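Local coordinates for protein double Glycine Motif Protease domain from AMS/PCAT Transporter (Lachnospiraceae bacterium C6A11, PDB 6MPZ) that probably cleaves leader peptides after a double-glycine motif, as the C39 cysteine protease domain of a peptide-secreting AMS/PCAT transporter, at residues V103-F108 / A113-P118; A14-I19 / T90-I95. All blocks are in the same frame, centred on the assembly; numbering follows the deposited sequence.

Contact 1. Residues V103-F108 / A113-P118; sequences VVLKGF and AYINDP
Val-104 and Asn-116 form a hydrogen-bonded antiparallel pair whose two backbone links illustrate how a hairpin satisfies part of its own backbone. Val-104 N gives to Asn-116 O at 3.0 Å, and Asn-116 N returns a bond to Val-104 O. Further along, Tyr-114 O takes Lys-106 N at 2.7 Å and, weakly, Gly-107 N, while Tyr-114 N donates almost straight to Gly-107 O (2.8 Å, 170° at the hydrogen). Strands 93-97 and 123-126 take up outward-facing backbone groups. The Lys-106 chain bends at its third torsion (-75°), which brings NZ over Asn-116 OD1 at 3.2 Å, well above the amide plane. A water links NZ to Ile-115 O. The other end of that amide, ND2, is held by Val-16 O. On the opposite face, Leu-105 CD1 lies 3.9 Å from Ile-115 CG1, and Ala-113 CB meets the Phe-108 ring obliquely; helix 127-133 covers this apolar patch through Phe-130. Val-103 CG1 packs against the carboxylate carbon of Asp-117, whose OD1 bonds to His-101 NE2 and Ala-119 N. Lys-106 and Gly-107 together facing Tyr-114 make a classic beta bulge, in a hairpin that probably carries the histidine and aspartate of a papain-like Cys-His-Asp triad.

Contact 2. Residues A14-I19 / T90-I95; sequences AKVPVI and TFPCII
Ala-14 packs on Phe-91 and Pro-92 and Val-16 on Pro-92 alone, a small example of a loop laid by apolar contact against the lead-in to a strand. Ala-14 CB lies against the peptide link between its two partners, 3.8 Å from Pro-92 N and 3.9 Å from Phe-91 C. Ala-14 CB also reaches Pro-92 CD at 4.0 Å and Phe-91 CB at 4.2 Å. That the Phe-91 side chain touches through its CB follows from its course: the first bond points toward Ala-14, but the ring turns away. Val-16 uses a single branch. Val-16 CG2 stands anti to the carbonyl carbon, with CG1 anti to the backbone N (chi1 -175°), and this rotation sets Val-16 CG2 obliquely across the proline ring, 3.8 Å from Pro-92 CB and a little farther from Pro-92 CG. The peptide bond before Pro-92 is cis, a kink placed just ahead of strand 93-97 in the central antiparallel sheet of this C39 peptidase domain. Tyr-38 and Met-34 of helix 27-38 add to the apolar surroundings, Tyr-38 touching both Ala-14 and Pro-92 and Met-34 touching Val-16.

No hydrogen bond joins the two segments, and several of their backbone groups bond to other parts of the fold. Ala-14 is bonded through its backbone to Lys-106. On the other segment, Phe-91 pairs with Val-9, near the start of the modelled chain.

In the fold
Contact 1 and contact 2 have centres about 6 Å apart and meet directly. Along the chain they come in series: contact 2 bridges some 70 residues, from the loop before helix 27-38 to the start of strand 93-97, and contact 1 then closes a short hairpin. They share one antiparallel sheet, in which strand 101-109 lies between 93-97 and 112-117, so the strand that Pro-92 leads into pairs with the first strand of the hairpin. The 14-19 loop crosses near the bulged part of the hairpin. Together they tie the N-terminal approach to helix 27-38, which starts at the presumed nucleophile Cys-27, to strands probably bearing the other triad residues.

Contact 1. Residues V103-F108 / A113-P118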
# COMPACT_ATOMS: atom_id res chain seq x y z
N VAL A 103 2.39 -4.20 -2.69
CA VAL A 103 1.12 -4.39 -3.34
C VAL A 103 0.05 -3.59 -2.59
O VAL A 103 0.27 -3.15 -1.46
CB VAL A 103 0.76 -5.86 -3.43
CG1 VAL A 103 1.85 -6.64 -4.16
CG2 VAL A 103 0.48 -6.46 -2.03
N VAL A 104 -1.11 -3.40 -3.25
CA VAL A 104 -2.25 -2.71 -2.62
C VAL A 104 -3.28 -3.71 -2.12
O VAL A 104 -3.79 -4.49 -2.92
CB VAL A 104 -2.96 -1.76 -3.58
CG1 VAL A 104 -4.15 -1.09 -2.87
CG2 VAL A 104 -1.99 -0.72 -4.07
N LEU A 105 -3.57 -3.67 -0.81
CA LEU A 105 -4.57 -4.56 -0.20
C LEU A 105 -5.94 -3.86 -0.19
O LEU A 105 -6.10 -2.75 0.42
CB LEU A 105 -4.17 -4.98 1.21
CG LEU A 105 -5.09 -5.93 2.03
CD1 LEU A 105 -5.41 -7.20 1.28
CD2 LEU A 105 -4.47 -6.32 3.36
N LYS A 106 -6.90 -4.50 -0.88
CA LYS A 106 -8.25 -3.99 -1.01
C LYS A 106 -9.19 -4.51 0.07
O LYS A 106 -10.16 -3.83 0.39
CB LYS A 106 -8.82 -4.33 -2.37
CG LYS A 106 -8.05 -3.71 -3.53
CD LYS A 106 -8.68 -4.06 -4.85
CE LYS A 106 -8.36 -5.50 -5.19
NZ LYS A 106 -8.93 -5.91 -6.46
N GLY A 107 -8.87 -5.69 0.62
CA GLY A 107 -9.57 -6.31 1.75
C GLY A 107 -9.55 -7.81 1.66
O GLY A 107 -8.79 -8.38 0.88
N PHE A 108 -10.45 -8.43 2.42
CA PHE A 108 -10.58 -9.89 2.57
C PHE A 108 -12.03 -10.31 2.34
O PHE A 108 -12.96 -9.54 2.65
CB PHE A 108 -10.16 -10.29 3.97
CG PHE A 108 -8.72 -9.94 4.31
CD1 PHE A 108 -7.66 -10.78 3.92
CD2 PHE A 108 -8.42 -8.78 5.02
CE1 PHE A 108 -6.35 -10.46 4.21
CE2 PHE A 108 -7.09 -8.45 5.32
CZ PHE A 108 -6.07 -9.29 4.93
N ALA A 113 -7.63 -13.04 0.15
CA ALA A 113 -7.23 -11.63 0.20
C ALA A 113 -7.28 -11.06 -1.22
O ALA A 113 -6.89 -11.73 -2.19
CB ALA A 113 -5.81 -11.50 0.74
N TYR A 114 -7.77 -9.83 -1.33
CA TYR A 114 -7.95 -9.15 -2.62
C TYR A 114 -6.95 -7.98 -2.76
O TYR A 114 -7.03 -6.95 -2.04
CB TYR A 114 -9.40 -8.70 -2.79
CG TYR A 114 -10.33 -9.87 -2.97
CD1 TYR A 114 -10.78 -10.61 -1.87
CD2 TYR A 114 -10.73 -10.29 -4.25
CE1 TYR A 114 -11.63 -11.71 -2.04
CE2 TYR A 114 -11.57 -11.38 -4.43
CZ TYR A 114 -12.01 -12.09 -3.32
OH TYR A 114 -12.83 -13.17 -3.51
N ILE A 115 -6.08 -8.13 -3.74
CA ILE A 115 -4.89 -7.33 -3.93
C ILE A 115 -4.83 -6.80 -5.37
O ILE A 115 -5.29 -7.46 -6.31
CB ILE A 115 -3.69 -8.21 -3.54
CG1 ILE A 115 -3.60 -8.30 -2.01
CG2 ILE A 115 -2.39 -7.75 -4.15
CD1 ILE A 115 -2.72 -9.39 -1.50
N ASN A 116 -4.33 -5.57 -5.52
CA ASN A 116 -3.84 -5.06 -6.82
C ASN A 116 -2.33 -5.11 -6.73
O ASN A 116 -1.73 -4.32 -6.02
CB ASN A 116 -4.34 -3.61 -7.07
CG ASN A 116 -5.80 -3.56 -7.54
OD1 ASN A 116 -6.40 -4.60 -7.86
ND2 ASN A 116 -6.40 -2.34 -7.53
N ASP A 117 -1.76 -6.12 -7.36
CA ASP A 117 -0.34 -6.33 -7.43
C ASP A 117 0.19 -5.57 -8.68
O ASP A 117 -0.22 -5.86 -9.80
CB ASP A 117 -0.04 -7.83 -7.57
CG ASP A 117 1.45 -8.13 -7.60
OD1 ASP A 117 2.30 -7.28 -8.01
OD2 ASP A 117 1.79 -9.25 -7.21
N PRO A 118 1.12 -4.60 -8.49
CA PRO A 118 1.62 -3.83 -9.66
C PRO A 118 2.33 -4.67 -10.73
O PRO A 118 2.41 -4.23 -11.88
CB PRO A 118 2.57 -2.81 -9.03
CG PRO A 118 2.25 -2.76 -7.60
CD PRO A 118 1.65 -4.09 -7.22
O HOH W 1 -8.25 -8.83 -6.32

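Contact 2. Residues A14-I19 / T90-I95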
# COMPACT_ATOMS: atom_id res chain seq x y z
N ALA A 14 -12.42 -2.52 -0.79
CA ALA A 14 -12.37 -1.23 -1.48
C ALA A 14 -12.30 -1.49 -2.99
O ALA A 14 -11.60 -2.43 -3.44
CB ALA A 14 -11.17 -0.42 -1.06
N LYS A 15 -13.06 -0.71 -3.77
CA LYS A 15 -12.96 -0.74 -5.21
C LYS A 15 -11.79 0.15 -5.59
O LYS A 15 -11.86 1.32 -5.41
CB LYS A 15 -14.27 -0.31 -5.87
CG LYS A 15 -15.32 -1.43 -5.81
CD LYS A 15 -16.72 -0.99 -6.21
CE LYS A 15 -16.83 -0.79 -7.73
NZ LYS A 15 -18.22 -0.45 -8.12
N VAL A 16 -10.73 -0.44 -6.11
CA VAL A 16 -9.48 0.30 -6.42
C VAL A 16 -9.04 -0.02 -7.84
O VAL A 16 -8.88 -1.19 -8.18
CB VAL A 16 -8.30 -0.08 -5.47
CG1 VAL A 16 -7.08 0.79 -5.73
CG2 VAL A 16 -8.71 0.09 -4.01
N PRO A 17 -8.80 1.02 -8.65
CA PRO A 17 -8.38 0.77 -10.02
C PRO A 17 -7.01 0.13 -10.09
O PRO A 17 -6.16 0.40 -9.23
CB PRO A 17 -8.38 2.15 -10.66
CG PRO A 17 -8.43 3.13 -9.56
CD PRO A 17 -8.94 2.46 -8.35
N VAL A 18 -6.83 -0.75 -11.08
CA VAL A 18 -5.54 -1.36 -11.37
C VAL A 18 -4.57 -0.44 -12.16
O VAL A 18 -4.92 0.03 -13.23
CB VAL A 18 -5.77 -2.67 -12.17
CG1 VAL A 18 -4.44 -3.27 -12.68
CG2 VAL A 18 -6.53 -3.66 -11.30
N ILE A 19 -3.37 -0.18 -11.60
CA ILE A 19 -2.24 0.51 -12.29
C ILE A 19 -1.05 -0.43 -12.24
O ILE A 19 -0.67 -0.87 -11.15
CB ILE A 19 -1.83 1.82 -11.62
CG1 ILE A 19 -2.96 2.81 -11.68
CG2 ILE A 19 -0.61 2.45 -12.32
CD1 ILE A 19 -2.75 4.10 -10.90
N THR A 90 -7.60 -0.94 7.48
CA THR A 90 -8.57 -0.21 6.68
C THR A 90 -8.04 -0.22 5.26
O THR A 90 -6.83 -0.33 5.05
CB THR A 90 -8.74 1.21 7.20
OG1 THR A 90 -7.56 1.99 6.90
CG2 THR A 90 -8.96 1.15 8.69
N PHE A 91 -8.97 -0.10 4.30
CA PHE A 91 -8.68 -0.36 2.88
C PHE A 91 -9.09 0.80 1.99
O PHE A 91 -10.08 1.47 2.26
CB PHE A 91 -9.32 -1.68 2.45
CG PHE A 91 -9.10 -2.77 3.45
CD1 PHE A 91 -7.86 -3.35 3.59
CD2 PHE A 91 -10.13 -3.19 4.32
CE1 PHE A 91 -7.64 -4.35 4.56
CE2 PHE A 91 -9.91 -4.17 5.29
CZ PHE A 91 -8.66 -4.76 5.41
N PRO A 92 -8.29 1.10 0.95
CA PRO A 92 -7.06 0.36 0.61
C PRO A 92 -5.90 0.75 1.54
O PRO A 92 -5.92 1.82 2.18
CB PRO A 92 -6.78 0.84 -0.82
CG PRO A 92 -7.22 2.28 -0.77
CD PRO A 92 -8.47 2.27 0.07
N CYS A 93 -4.92 -0.11 1.61
CA CYS A 93 -3.67 0.13 2.35
C CYS A 93 -2.56 -0.50 1.51
O CYS A 93 -2.84 -1.36 0.63
CB CYS A 93 -3.69 -0.50 3.78
SG CYS A 93 -3.95 -2.32 3.84
N ILE A 94 -1.32 -0.12 1.78
CA ILE A 94 -0.18 -0.68 1.06
C ILE A 94 0.53 -1.62 2.01
O ILE A 94 0.73 -1.28 3.19
CB ILE A 94 0.80 0.44 0.55
CG1 ILE A 94 0.10 1.34 -0.50
CG2 ILE A 94 2.02 -0.19 -0.08
CD1 ILE A 94 0.86 2.57 -0.97
N ILE A 95 0.92 -2.80 1.51
CA ILE A 95 1.57 -3.78 2.32
C ILE A 95 2.84 -4.27 1.63
O ILE A 95 2.90 -4.37 0.39
CB ILE A 95 0.65 -4.98 2.71
CG1 ILE A 95 0.19 -5.80 1.49
CG2 ILE A 95 -0.52 -4.49 3.50
CD1 ILE A 95 -0.50 -7.13 1.80